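Local coordinates for protein large component of pyocin AP41 (PDB 4UHP) that carries at its C-terminal end an HNH-type DNase domain, the killing part of a bacteriocin, which is bound here by its immunity protein, at the interface of chains A and B. Numbering follows the deposited sequence. Chains: chain A, Large component of pyocin AP41; chain B, Bacteriocin immunity protein.

The interface of chains A and B. Residues chain A 49, 78-79, 81, 93; chain B 35, 38-39, 42.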
ATOM      1  N   ARG A  49     -11.006  -5.298  -6.028  1.00 33.22           N
ATOM      2  CA  ARG A  49      -9.747  -4.832  -5.463  1.00 31.64           C
ATOM      3  C   ARG A  49      -9.951  -4.277  -4.059  1.00 27.98           C
ATOM      4  O   ARG A  49      -9.167  -4.556  -3.156  1.00 24.33           O
ATOM      5  CB  ARG A  49      -9.115  -3.769  -6.367  1.00 34.50           C
ATOM      6  CG  ARG A  49      -7.921  -3.059  -5.750  1.00 37.76           C
ATOM      7  CD  ARG A  49      -7.307  -2.033  -6.698  1.00 38.09           C
ATOM      8  NE  ARG A  49      -6.311  -1.208  -6.018  1.00 36.80           N
ATOM      9  CZ  ARG A  49      -5.581  -0.266  -6.608  1.00 42.96           C
ATOM     10  NH1 ARG A  49      -5.727  -0.021  -7.903  1.00 51.12           N
ATOM     11  NH2 ARG A  49      -4.702   0.432  -5.901  1.00 35.90           N
ATOM     12  N   LEU A  78      -7.798   0.058   0.631  1.00 20.10           N
ATOM     13  CA  LEU A  78      -6.724   0.655  -0.156  1.00 26.37           C
ATOM     14  C   LEU A  78      -5.521  -0.276  -0.222  1.00 26.25           C
ATOM     15  O   LEU A  78      -5.193  -0.948   0.754  1.00 29.58           O
ATOM     16  CB  LEU A  78      -6.310   2.008   0.431  1.00 26.20           C
ATOM     17  CG  LEU A  78      -7.421   3.034   0.665  1.00 34.24           C
ATOM     18  CD1 LEU A  78      -6.834   4.390   1.039  1.00 38.17           C
ATOM     19  CD2 LEU A  78      -8.320   3.152  -0.553  1.00 38.91           C
ATOM     20  N   ALA A  79      -4.866  -0.311  -1.375  1.00 18.43           N
ATOM     21  CA  ALA A  79      -3.660  -1.115  -1.540  1.00 17.69           C
ATOM     22  C   ALA A  79      -2.547  -0.601  -0.638  1.00 25.49           C
ATOM     23  O   ALA A  79      -2.336   0.608  -0.535  1.00 27.60           O
ATOM     24  CB  ALA A  79      -3.210  -1.112  -2.991  1.00 18.17           C
ATOM     25  N   TYR A  81       1.453  -0.052   0.657  1.00 17.30           N
ATOM     26  CA  TYR A  81       2.657   0.384  -0.038  1.00 16.96           C
ATOM     27  C   TYR A  81       3.825  -0.560   0.225  1.00 17.14           C
ATOM     28  O   TYR A  81       4.029  -1.011   1.349  1.00 19.32           O
ATOM     29  CB  TYR A  81       3.026   1.808   0.387  1.00 17.65           C
ATOM     30  CG  TYR A  81       2.160   2.874  -0.239  1.00 23.83           C
ATOM     31  CD1 TYR A  81       0.819   2.999   0.101  1.00 25.86           C
ATOM     32  CD2 TYR A  81       2.683   3.760  -1.172  1.00 19.23           C
ATOM     33  CE1 TYR A  81       0.026   3.976  -0.468  1.00 27.34           C
ATOM     34  CE2 TYR A  81       1.898   4.739  -1.747  1.00 21.95           C
ATOM     35  CZ  TYR A  81       0.570   4.842  -1.392  1.00 24.55           C
ATOM     36  OH  TYR A  81      -0.214   5.816  -1.963  1.00 21.77           O
ATOM     37  N   LYS A  93       2.646   0.928  -4.776  1.00 24.58           N
ATOM     38  CA  LYS A  93       1.686   0.048  -4.119  1.00 26.31           C
ATOM     39  C   LYS A  93       1.855  -1.410  -4.518  1.00 25.06           C
ATOM     40  O   LYS A  93       2.266  -1.712  -5.639  1.00 27.01           O
ATOM     41  CB  LYS A  93       0.255   0.478  -4.442  1.00 27.61           C
ATOM     42  CG  LYS A  93      -0.053   1.937  -4.198  1.00 28.89           C
ATOM     43  CD  LYS A  93      -1.440   2.269  -4.728  1.00 33.59           C
ATOM     44  CE  LYS A  93      -1.700   3.762  -4.711  1.00 33.48           C
ATOM     45  NZ  LYS A  93      -3.026   4.092  -5.300  1.00 31.59           N
TER
ATOM     46  N   GLU B  35      -8.580   6.932  -1.987  1.00 35.34           N
ATOM     47  CA  GLU B  35      -7.281   6.483  -2.466  1.00 33.79           C
ATOM     48  C   GLU B  35      -6.552   7.581  -3.231  1.00 31.15           C
ATOM     49  O   GLU B  35      -5.341   7.740  -3.090  1.00 29.06           O
ATOM     50  CB  GLU B  35      -7.429   5.243  -3.347  1.00 33.35           C
ATOM     51  CG  GLU B  35      -6.105   4.589  -3.688  1.00 40.04           C
ATOM     52  CD  GLU B  35      -6.253   3.130  -4.056  1.00 40.51           C
ATOM     53  OE1 GLU B  35      -7.387   2.704  -4.363  1.00 44.95           O
ATOM     54  OE2 GLU B  35      -5.236   2.406  -4.028  1.00 36.40           O
ATOM     55  N   MET B  38      -5.177  10.016  -0.722  1.00 25.28           N
ATOM     56  CA  MET B  38      -3.992   9.479  -0.066  1.00 23.29           C
ATOM     57  C   MET B  38      -2.821   9.427  -1.047  1.00 28.99           C
ATOM     58  O   MET B  38      -1.673   9.656  -0.662  1.00 27.04           O
ATOM     59  CB  MET B  38      -4.279   8.098   0.523  1.00 28.71           C
ATOM     60  CG  MET B  38      -5.404   8.088   1.552  1.00 23.79           C
ATOM     61  SD  MET B  38      -5.266   9.405   2.787  1.00 26.07           S
ATOM     62  CE  MET B  38      -3.700   8.995   3.552  1.00 24.49           C
ATOM     63  N   ASP B  39      -3.115   9.139  -2.315  1.00 25.67           N
ATOM     64  CA  ASP B  39      -2.106   9.213  -3.369  1.00 26.93           C
ATOM     65  C   ASP B  39      -1.470  10.601  -3.391  1.00 28.97           C
ATOM     66  O   ASP B  39      -0.247  10.736  -3.434  1.00 26.68           O
ATOM     67  CB  ASP B  39      -2.718   8.895  -4.738  1.00 30.05           C
ATOM     68  CG  ASP B  39      -2.965   7.408  -4.943  1.00 30.85           C
ATOM     69  OD1 ASP B  39      -2.894   6.647  -3.958  1.00 29.16           O
ATOM     70  OD2 ASP B  39      -3.241   6.999  -6.091  1.00 34.61           O
ATOM     71  N   VAL B  42       0.708  11.246  -0.155  1.00 22.73           N
ATOM     72  CA  VAL B  42       1.972  10.517  -0.213  1.00 27.22           C
ATOM     73  C   VAL B  42       3.001  11.242  -1.070  1.00 33.80           C
ATOM     74  O   VAL B  42       4.133  11.466  -0.646  1.00 37.78           O
ATOM     75  CB  VAL B  42       1.789   9.094  -0.782  1.00 27.99           C
ATOM     76  CG1 VAL B  42       3.139   8.498  -1.169  1.00 29.49           C
ATOM     77  CG2 VAL B  42       1.074   8.204   0.217  1.00 24.98           C
TER
HETATM   78  O   HOH W   1      -3.596   3.003  -1.519  1.00 21.51           O
HETATM   79  O   HOH W   2      -2.722   5.428  -1.569  1.00 26.56           O
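A:Lys93 meets B:Asp39 and B:Glu35 in a charged patch of the interface between the DNase domain and its immunity protein, and these charges probably help to hold the two together. The lysine chain runs extended beyond CG and meets the aspartate at about a right angle. Its ammonium NZ lies 2.9 Å from carboxylate oxygen OD1 of B:Asp39, on that oxygen's syn lone pair; the nearby OD2 adds a weak second bond. The same NZ also bonds OE2 of B:Glu35, at 3.1 Å, approaching from 40° out of the carboxylate plane. One ammonium thus bridges two acids one turn apart on helix 31-49 of the immunity protein, and its positive charge would be expected to ease their mutual repulsion.

B:Glu35 has CG anti to its backbone N (chi1 -170°), an extension that carries its carboxylate toward A:Arg49 on helix 45-56. The two groups meet tip to tip, with A:Arg49 NH2 2.8 Å from B:Glu35 OE2, but the guanidinium and carboxylate planes stand 80° apart. No N-H of NH2 is aimed at the oxygen, which leaves a salt bridge without a hydrogen bond.

Carbon packing is tight beside the glutamate stem, where A:Leu78 runs alongside it, antiparallel, and its CD2 comes to 3.6 Å from B:Glu35 CB. A:Leu78 CD1 packs more loosely, 4.0 Å from B:Met38 CG. The phenol OH of A:Tyr81 closely meets the CG2 methyl of B:Val42, tip to tip. Within chain A, CG of A:Lys93 lies over the centre of one tyrosine ring face, which probably helps to orient both side chains.

In contrast to the direct ion pairs and the leucine contact, A:Tyr81 and B:Glu35 are linked through two waters. Water 1 joins the backbone O of A:Ala79 to B:Glu35 OE2 and hydrogen-bonds to water 2, which sits in plane at the edge of the tyrosine ring, 2.6 Å from A:Tyr81 OH and 2.7 Å from B:Asp39 OD1.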